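Local coordinates for amidase, hydantoinase/carbamoylase family (Burkholderia ambifaria, PDB 5TP4), which probably hydrolyses N-carbamoyl-L-amino acids as a zinc-dependent amidase of the peptidase M20 family, at residues 33-38 with 96-101; 40-45 with 92-97. All coordinates share one frame; numbering follows the deposited sequence. Where two conformers were deposited one is given.

How the contacts relate
Contacts 1 and 2 join the same two loops, the one leading from helix 17-28 to helix 45-60 and the one leading from strand 87-91 to helix 105-121. Their centres are about 11 Å apart, and Gln-96 and Pro-97 belong to both. The two touch where Thr-95 OG1 lies 3.4 Å from Val-38 O, at most a weak hydrogen bond. Contact 2 is the buried member and holds His-92, which binds a zinc ion, whereas contact 1 continues the pairing toward the surface. The side chain of Gln-96, shared by both, comes within about 5 Å of another zinc ion and bonds Glu-138, a residue seen to bind zinc in this protein, although not in this chain of the model.

Contact 1 of 2, residues 33-38 with 96-101; sequences TPRGGV and QPEGGR. With EDO (1,2-ethanediol), chain V.
Glu-98, Val-38 and Arg-101 bury the most surface where the two loops meet. The CG of Glu-98 stands anti to its backbone N (chi1 -177°), and a bend at the next bond brings the carboxylate back to the turn of residues 33-36. Its OE2 accepts, through the syn lone pair, a 2.7 Å hydrogen bond from Thr-33 OG1. A threonine hydroxyl suits this place because it can donate to the carboxylate while accepting from Gly-37 N, 2.9 Å from OG1. OE1 lies obliquely to the Arg-35 guanidinium, 3.2 Å from NH1; the guanidinium and carboxylate planes are 57° apart and no N-H points at the oxygen, making this salt bridge one of charge alone. Water 1 supplies a further link, accepting from Arg-35 N and donating to OE1.

Val-38 forms an antiparallel, hydrogen-bonded pair with Gly-99. Gly-99 N reaches Val-38 O at 2.8 Å, and Val-38 N returns a bond of 2.9 Å to Gly-99 O. Gly-37 fits beside this bridge because a CB would run into Glu-98 OE2 and Gly-99 O, while Gly-36 closes its turn with a positive phi that glycine tolerates readily. The apolar branch CG2 of Val-38 lies 3.8 Å from Arg-101 CG. In one of its two conformers Arg-101, bent at chi3, brings NH1 to Gly-36 O (2.9 Å) with an N-H...O angle of 147°. The neighbouring NE gives an in-plane bond of 3.0 Å to O1 of a 1,2-ethanediol, probably from the crystallisation liquor.

This single bridge connects the loop after helix 17-28 with the one after strand 87-91; Val-38 and Arg-101 also touch Ala-28 at the end of that helix, and the diol links Arg-101 to its Trp-21 carbonyl.

Contact 2 of 2, residues 40-45 with 92-97; sequences RLALTD and HLDTQP. With ZN (zinc ion), chain P.
Beside the zinc site of this M20-family enzyme, Arg-40, Leu-41 and Ala-42 lie against the segment that begins with the His-X-Asp sequence whose histidine, His-92, binds zinc. Thr-95 meets Arg-40 twice. With its OG1 between the backbone N and the carbonyl carbon (chi1 69°), the threonine accepts Arg-40 N in a nearly straight bond of 2.7 Å and 162°. Threonine suits the place because the same hydroxyl donates to Gln-96 O at 2.8 Å. The backbone answers with Thr-95 N to Arg-40 O, 3.0 Å, where the donor sits 52° above the carbonyl plane.

The Arg-40 side chain turns its edge to Leu-93. NH2 donates to Leu-93 O at 3.0 Å, on an in-plane lone pair, and NE adds a weak bond to the same oxygen; NH1 finds Ile-30 O. A long, many-donor side chain can thus serve two backbone carbonyls, Leu-93 O and Ile-30 O. The CD2 methyl of Leu-41 packs 3.5 Å from Thr-95 O and also touches the CD of Pro-97. Small Ala-42 fits against the CB and OD2 of Asp-94. Water 2 joins Ala-42 N to Thr-95 O and to Asp-94 OD2, the last at 2.6 Å.

Asp-94 OD1 accepts from Glu-137 N and OD2 from Glu-138 N, so it ties this loop to residues that bind zinc in this protein. His-92 ND1 bonds weakly to Asp-94 O and OD1, while its NE2 holds zinc at 2.5 Å; His-198 and two waters are also bound to the ion.

Thr-44 caps helix 45-60, and Leu-93, reaching Phe-54 of that helix, also packs on Val-105 and Val-108 of helix 105-121, which follows the loop that leaves strand 87-91.

Contact 1 of 2, residues 33-38 with 96-101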
ATOM      1  N   THR B  33      26.703  17.106  -2.632  1.00 15.49           N
ATOM      2  CA  THR B  33      25.374  17.456  -2.136  1.00 16.54           C
ATOM      3  C   THR B  33      25.437  17.811  -0.656  1.00 22.92           C
ATOM      4  O   THR B  33      26.355  17.383   0.052  1.00 19.49           O
ATOM      5  CB  THR B  33      24.395  16.285  -2.304  1.00 24.26           C
ATOM      6  OG1 THR B  33      24.773  15.226  -1.407  1.00 19.66           O
ATOM      7  CG2 THR B  33      24.361  15.755  -3.750  1.00 17.50           C
ATOM      8  N   PRO B  34      24.444  18.558  -0.146  1.00 23.71           N
ATOM      9  CA  PRO B  34      24.439  18.912   1.291  1.00 21.80           C
ATOM     10  C   PRO B  34      24.529  17.731   2.240  1.00 23.51           C
ATOM     11  O   PRO B  34      25.070  17.881   3.345  1.00 22.89           O
ATOM     12  CB  PRO B  34      23.109  19.659   1.452  1.00 27.36           C
ATOM     13  CG  PRO B  34      22.835  20.245   0.100  1.00 27.45           C
ATOM     14  CD  PRO B  34      23.350  19.225  -0.879  1.00 26.92           C
ATOM     15  N   ARG B  35      24.006  16.565   1.868  1.00 21.37           N
ATOM     16  CA  ARG B  35      24.051  15.397   2.736  1.00 27.70           C
ATOM     17  C   ARG B  35      25.375  14.654   2.664  1.00 27.33           C
ATOM     18  O   ARG B  35      25.541  13.649   3.364  1.00 31.07           O
ATOM     19  CB  ARG B  35      22.900  14.442   2.399  1.00 33.49           C
ATOM     20  CG  ARG B  35      21.515  14.992   2.761  1.00 45.25           C
ATOM     21  CD  ARG B  35      20.451  13.894   2.804  1.00 55.02           C
ATOM     22  NE  ARG B  35      20.086  13.378   1.482  1.00 59.36           N
ATOM     23  CZ  ARG B  35      19.003  13.753   0.802  1.00 59.67           C
ATOM     24  NH1 ARG B  35      18.748  13.228  -0.393  1.00 53.62           N
ATOM     25  NH2 ARG B  35      18.175  14.661   1.314  1.00 61.81           N
ATOM     26  N   GLY B  36      26.315  15.111   1.846  1.00 19.18           N
ATOM     27  CA  GLY B  36      27.601  14.468   1.759  1.00 15.98           C
ATOM     28  C   GLY B  36      27.716  13.456   0.648  1.00 23.92           C
ATOM     29  O   GLY B  36      28.692  12.696   0.623  1.00 22.56           O
ATOM     30  N   GLY B  37      26.747  13.425  -0.265  1.00 22.52           N
ATOM     31  CA  GLY B  37      26.776  12.571  -1.431  1.00 17.93           C
ATOM     32  C   GLY B  37      27.183  13.346  -2.663  1.00 18.82           C
ATOM     33  O   GLY B  37      27.836  14.392  -2.590  1.00 16.25           O
ATOM     34  N   VAL B  38      26.798  12.821  -3.819  1.00 15.16           N
ATOM     35  CA  VAL B  38      27.266  13.343  -5.093  1.00 13.23           C
ATOM     36  C   VAL B  38      26.083  13.372  -6.045  1.00 18.00           C
ATOM     37  O   VAL B  38      25.356  12.380  -6.172  1.00 15.10           O
ATOM     38  CB  VAL B  38      28.408  12.488  -5.674  1.00 14.99           C
ATOM     39  CG1 VAL B  38      28.804  12.950  -7.090  1.00 14.86           C
ATOM     40  CG2 VAL B  38      29.627  12.497  -4.740  1.00 16.20           C
ATOM     41  N   GLN B  96      23.016   8.845  -9.444  1.00 13.84           N
ATOM     42  CA  GLN B  96      21.626   9.091  -9.092  1.00 16.39           C
ATOM     43  C   GLN B  96      21.463  10.537  -8.613  1.00 20.38           C
ATOM     44  O   GLN B  96      22.455  11.241  -8.391  1.00 15.14           O
ATOM     45  CB  GLN B  96      21.194   8.111  -8.005  1.00 18.78           C
ATOM     46  CG  GLN B  96      21.063   6.696  -8.509  1.00 17.13           C
ATOM     47  CD  GLN B  96      19.800   6.503  -9.323  1.00 20.53           C
ATOM     48  OE1 GLN B  96      18.749   7.072  -9.002  1.00 25.68           O
ATOM     49  NE2 GLN B  96      19.895   5.721 -10.393  1.00 18.34           N
ATOM     50  N   PRO B  97      20.215  11.007  -8.432  1.00 20.53           N
ATOM     51  CA  PRO B  97      20.015  12.341  -7.842  1.00 20.07           C
ATOM     52  C   PRO B  97      20.752  12.564  -6.535  1.00 21.78           C
ATOM     53  O   PRO B  97      21.235  13.674  -6.272  1.00 20.03           O
ATOM     54  CB  PRO B  97      18.495  12.393  -7.639  1.00 23.49           C
ATOM     55  CG  PRO B  97      17.974  11.592  -8.761  1.00 20.64           C
ATOM     56  CD  PRO B  97      18.946  10.446  -8.931  1.00 15.27           C
ATOM     57  N   GLU B  98      20.813  11.544  -5.693  1.00 18.93           N
ATOM     58  CA  GLU B  98      21.565  11.581  -4.442  1.00 17.72           C
ATOM     59  C   GLU B  98      22.479  10.358  -4.448  1.00 19.80           C
ATOM     60  O   GLU B  98      22.171   9.332  -3.840  1.00 26.94           O
ATOM     61  CB  GLU B  98      20.621  11.600  -3.253  1.00 19.31           C
ATOM     62  CG  GLU B  98      21.318  11.710  -1.913  1.00 25.19           C
ATOM     63  CD  GLU B  98      22.049  13.030  -1.727  1.00 27.08           C
ATOM     64  OE1 GLU B  98      21.437  14.103  -1.937  1.00 28.47           O
ATOM     65  OE2 GLU B  98      23.244  12.980  -1.371  1.00 26.83           O
ATOM     66  N   GLY B  99      23.617  10.471  -5.146  1.00 16.05           N
ATOM     67  CA  GLY B  99      24.493   9.331  -5.328  1.00 13.86           C
ATOM     68  C   GLY B  99      25.540   9.217  -4.228  1.00 17.33           C
ATOM     69  O   GLY B  99      25.814  10.159  -3.482  1.00 16.63           O
ATOM     70  N   GLY B 100      26.105   8.018  -4.098  1.00 14.20           N
ATOM     71  CA  GLY B 100      27.211   7.839  -3.186  1.00 12.77           C
ATOM     72  C   GLY B 100      28.544   8.237  -3.816  1.00 10.86           C
ATOM     73  O   GLY B 100      28.663   8.477  -5.014  1.00 17.50           O
ATOM     74  N   ARG B 101      29.551   8.324  -2.953  1.00 12.99           N
ATOM     75  CA  ARG B 101      30.883   8.744  -3.367  0.50 10.54           C
ATOM     76  C   ARG B 101      31.706   7.622  -3.979  1.00  9.78           C
ATOM     77  O   ARG B 101      32.835   7.876  -4.410  1.00 12.79           O
ATOM     78  CB  ARG B 101      31.613   9.351  -2.161  0.50 14.82           C
ATOM     79  CG  ARG B 101      30.953  10.638  -1.666  0.50 15.77           C
ATOM     80  CD  ARG B 101      31.730  11.303  -0.523  0.50 16.64           C
ATOM     81  NE  ARG B 101      32.140  10.320   0.478  0.50 18.52           N
ATOM     82  CZ  ARG B 101      31.356   9.865   1.448  0.50 21.06           C
ATOM     83  NH1 ARG B 101      30.108  10.304   1.561  0.50 29.76           N
ATOM     84  NH2 ARG B 101      31.820   8.972   2.311  0.50 14.56           N
TER
HETATM   85  C1  EDO V 507      35.694   9.210  -1.147  1.00 33.31           C
HETATM   86  O1  EDO V 507      35.084   9.760   0.028  1.00 37.11           O
HETATM   87  C2  EDO V 507      37.023   8.549  -0.783  1.00 35.91           C
HETATM   88  O2  EDO V 507      38.030   9.550  -0.595  1.00 32.87           O
HETATM   89  O   HOH W   1      21.868  16.300  -0.102  1.00 25.14           O

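Contact 2 of 2, residues 40-45 with 92-97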
ATOM      1  N   ARG B  40      25.853  14.103  -9.948  1.00 15.13           N
ATOM      2  CA  ARG B  40      26.315  14.374 -11.305  1.00 11.56           C
ATOM      3  C   ARG B  40      25.372  13.602 -12.235  1.00 12.84           C
ATOM      4  O   ARG B  40      25.731  12.569 -12.805  1.00 13.56           O
ATOM      5  CB  ARG B  40      27.785  13.998 -11.509  1.00 10.77           C
ATOM      6  CG  ARG B  40      28.773  14.810 -10.662  1.00 10.95           C
ATOM      7  CD  ARG B  40      30.244  14.567 -11.112  1.00 10.30           C
ATOM      8  NE  ARG B  40      30.653  13.152 -11.080  1.00 10.75           N
ATOM      9  CZ  ARG B  40      31.245  12.558 -10.042  1.00 12.54           C
ATOM     10  NH1 ARG B  40      31.505  13.231  -8.929  1.00 11.47           N
ATOM     11  NH2 ARG B  40      31.561  11.267 -10.107  1.00 12.51           N
ATOM     12  N   LEU B  41      24.159  14.124 -12.406  1.00 14.29           N
ATOM     13  CA  LEU B  41      23.225  13.508 -13.346  1.00 12.33           C
ATOM     14  C   LEU B  41      23.775  13.575 -14.766  1.00 12.45           C
ATOM     15  O   LEU B  41      24.352  14.582 -15.185  1.00 14.98           O
ATOM     16  CB  LEU B  41      21.859  14.210 -13.251  1.00 16.65           C
ATOM     17  CG  LEU B  41      21.054  13.773 -12.023  1.00 20.38           C
ATOM     18  CD1 LEU B  41      19.917  14.738 -11.730  1.00 25.35           C
ATOM     19  CD2 LEU B  41      20.514  12.385 -12.256  1.00 22.01           C
ATOM     20  N   ALA B  42      23.598  12.480 -15.510  1.00 13.51           N
ATOM     21  CA  ALA B  42      24.206  12.341 -16.825  1.00 13.16           C
ATOM     22  C   ALA B  42      24.001  13.575 -17.702  1.00 13.12           C
ATOM     23  O   ALA B  42      22.881  14.070 -17.872  1.00 13.89           O
ATOM     24  CB  ALA B  42      23.629  11.095 -17.506  1.00 14.25           C
ATOM     25  N   LEU B  43      25.104  14.078 -18.240  1.00 13.20           N
ATOM     26  CA  LEU B  43      25.163  15.160 -19.228  1.00 12.02           C
ATOM     27  C   LEU B  43      24.714  16.518 -18.700  1.00 17.80           C
ATOM     28  O   LEU B  43      24.524  17.442 -19.498  1.00 20.77           O
ATOM     29  CB  LEU B  43      24.372  14.805 -20.501  1.00 12.31           C
ATOM     30  CG  LEU B  43      24.797  13.422 -21.031  1.00 13.44           C
ATOM     31  CD1 LEU B  43      24.049  13.078 -22.339  1.00 14.22           C
ATOM     32  CD2 LEU B  43      26.307  13.312 -21.261  1.00 13.29           C
ATOM     33  N   THR B  44      24.568  16.680 -17.386  1.00 16.05           N
ATOM     34  CA  THR B  44      24.432  17.997 -16.810  1.00 15.18           C
ATOM     35  C   THR B  44      25.806  18.640 -16.693  1.00 14.87           C
ATOM     36  O   THR B  44      26.828  17.997 -16.925  1.00 14.22           O
ATOM     37  CB  THR B  44      23.774  17.938 -15.433  1.00 15.34           C
ATOM     38  OG1 THR B  44      24.583  17.137 -14.555  1.00 17.47           O
ATOM     39  CG2 THR B  44      22.362  17.355 -15.532  1.00 16.57           C
ATOM     40  N   ASP B  45      25.811  19.935 -16.342  1.00 17.56           N
ATOM     41  CA  ASP B  45      27.067  20.657 -16.129  1.00 20.78           C
ATOM     42  C   ASP B  45      27.983  19.931 -15.144  1.00 18.36           C
ATOM     43  O   ASP B  45      29.188  19.809 -15.388  1.00 14.39           O
ATOM     44  CB  ASP B  45      26.796  22.078 -15.637  1.00 16.47           C
ATOM     45  CG  ASP B  45      26.300  23.009 -16.731  1.00 24.26           C
ATOM     46  OD1 ASP B  45      26.428  22.683 -17.930  1.00 26.94           O
ATOM     47  OD2 ASP B  45      25.789  24.097 -16.389  1.00 29.30           O
ATOM     48  N   HIS B  92      31.303   4.062 -14.432  1.00  9.02           N
ATOM     49  CA  HIS B  92      30.591   5.271 -14.833  1.00  7.32           C
ATOM     50  C   HIS B  92      30.770   6.389 -13.820  1.00 11.62           C
ATOM     51  O   HIS B  92      30.788   6.141 -12.613  1.00 12.25           O
ATOM     52  CB  HIS B  92      29.094   4.992 -14.996  1.00 11.67           C
ATOM     53  CG  HIS B  92      28.412   4.618 -13.723  1.00 12.04           C
ATOM     54  ND1 HIS B  92      27.723   5.529 -12.948  1.00 13.16           N
ATOM     55  CD2 HIS B  92      28.323   3.431 -13.073  1.00  9.85           C
ATOM     56  CE1 HIS B  92      27.238   4.921 -11.883  1.00 13.08           C
ATOM     57  NE2 HIS B  92      27.590   3.649 -11.928  1.00 14.75           N
ATOM     58  N   LEU B  93      30.846   7.624 -14.325  1.00 11.65           N
ATOM     59  CA  LEU B  93      30.998   8.795 -13.468  1.00  9.23           C
ATOM     60  C   LEU B  93      29.666   9.435 -13.122  1.00 12.66           C
ATOM     61  O   LEU B  93      29.604  10.191 -12.151  1.00 13.34           O
ATOM     62  CB  LEU B  93      31.900   9.829 -14.139  1.00 11.31           C
ATOM     63  CG  LEU B  93      33.373   9.389 -14.225  1.00 11.58           C
ATOM     64  CD1 LEU B  93      34.146  10.347 -15.131  1.00 16.16           C
ATOM     65  CD2 LEU B  93      34.018   9.309 -12.829  1.00 10.54           C
ATOM     66  N   ASP B  94      28.595   9.132 -13.859  1.00 11.25           N
ATOM     67  CA  ASP B  94      27.320   9.755 -13.534  1.00  9.11           C
ATOM     68  C   ASP B  94      26.677   9.091 -12.307  1.00 10.34           C
ATOM     69  O   ASP B  94      27.052   7.990 -11.885  1.00 13.72           O
ATOM     70  CB  ASP B  94      26.369   9.725 -14.746  1.00 10.81           C
ATOM     71  CG  ASP B  94      25.831   8.327 -15.068  1.00 14.21           C
ATOM     72  OD1 ASP B  94      26.631   7.426 -15.426  1.00 14.08           O
ATOM     73  OD2 ASP B  94      24.584   8.148 -15.004  1.00 14.24           O
ATOM     74  N   THR B  95      25.699   9.790 -11.717  1.00 11.33           N
ATOM     75  CA  THR B  95      25.125   9.368 -10.440  1.00 11.72           C
ATOM     76  C   THR B  95      23.608   9.418 -10.486  1.00 12.56           C
ATOM     77  O   THR B  95      22.999  10.006 -11.387  1.00 14.14           O
ATOM     78  CB  THR B  95      25.581  10.268  -9.274  1.00 13.58           C
ATOM     79  OG1 THR B  95      24.994  11.577  -9.432  1.00 16.74           O
ATOM     80  CG2 THR B  95      27.114  10.409  -9.253  1.00 12.59           C
ATOM     81  N   GLN B  96      23.016   8.845  -9.444  1.00 13.84           N
ATOM     82  CA  GLN B  96      21.626   9.091  -9.092  1.00 16.39           C
ATOM     83  C   GLN B  96      21.463  10.537  -8.613  1.00 20.38           C
ATOM     84  O   GLN B  96      22.455  11.241  -8.391  1.00 15.14           O
ATOM     85  CB  GLN B  96      21.194   8.111  -8.005  1.00 18.78           C
ATOM     86  CG  GLN B  96      21.063   6.696  -8.509  1.00 17.13           C
ATOM     87  CD  GLN B  96      19.800   6.503  -9.323  1.00 20.53           C
ATOM     88  OE1 GLN B  96      18.749   7.072  -9.002  1.00 25.68           O
ATOM     89  NE2 GLN B  96      19.895   5.721 -10.393  1.00 18.34           N
ATOM     90  N   PRO B  97      20.215  11.007  -8.432  1.00 20.53           N
ATOM     91  CA  PRO B  97      20.015  12.341  -7.842  1.00 20.07           C
ATOM     92  C   PRO B  97      20.752  12.564  -6.535  1.00 21.78           C
ATOM     93  O   PRO B  97      21.235  13.674  -6.272  1.00 20.03           O
ATOM     94  CB  PRO B  97      18.495  12.393  -7.639  1.00 23.49           C
ATOM     95  CG  PRO B  97      17.974  11.592  -8.761  1.00 20.64           C
ATOM     96  CD  PRO B  97      18.946  10.446  -8.931  1.00 15.27           C
TER
HETATM   97 ZN    ZN P 501      27.212   1.823 -10.309  0.54 24.25          ZN
HETATM   98  O   HOH W   2      22.974  10.013 -14.124  1.00 12.31           O
HETATM   99  O   HOH W   3      27.336   0.252 -12.172  1.00 13.31           O
HETATM  100  O   HOH W   4      24.967   1.519 -10.228  1.00 37.44           O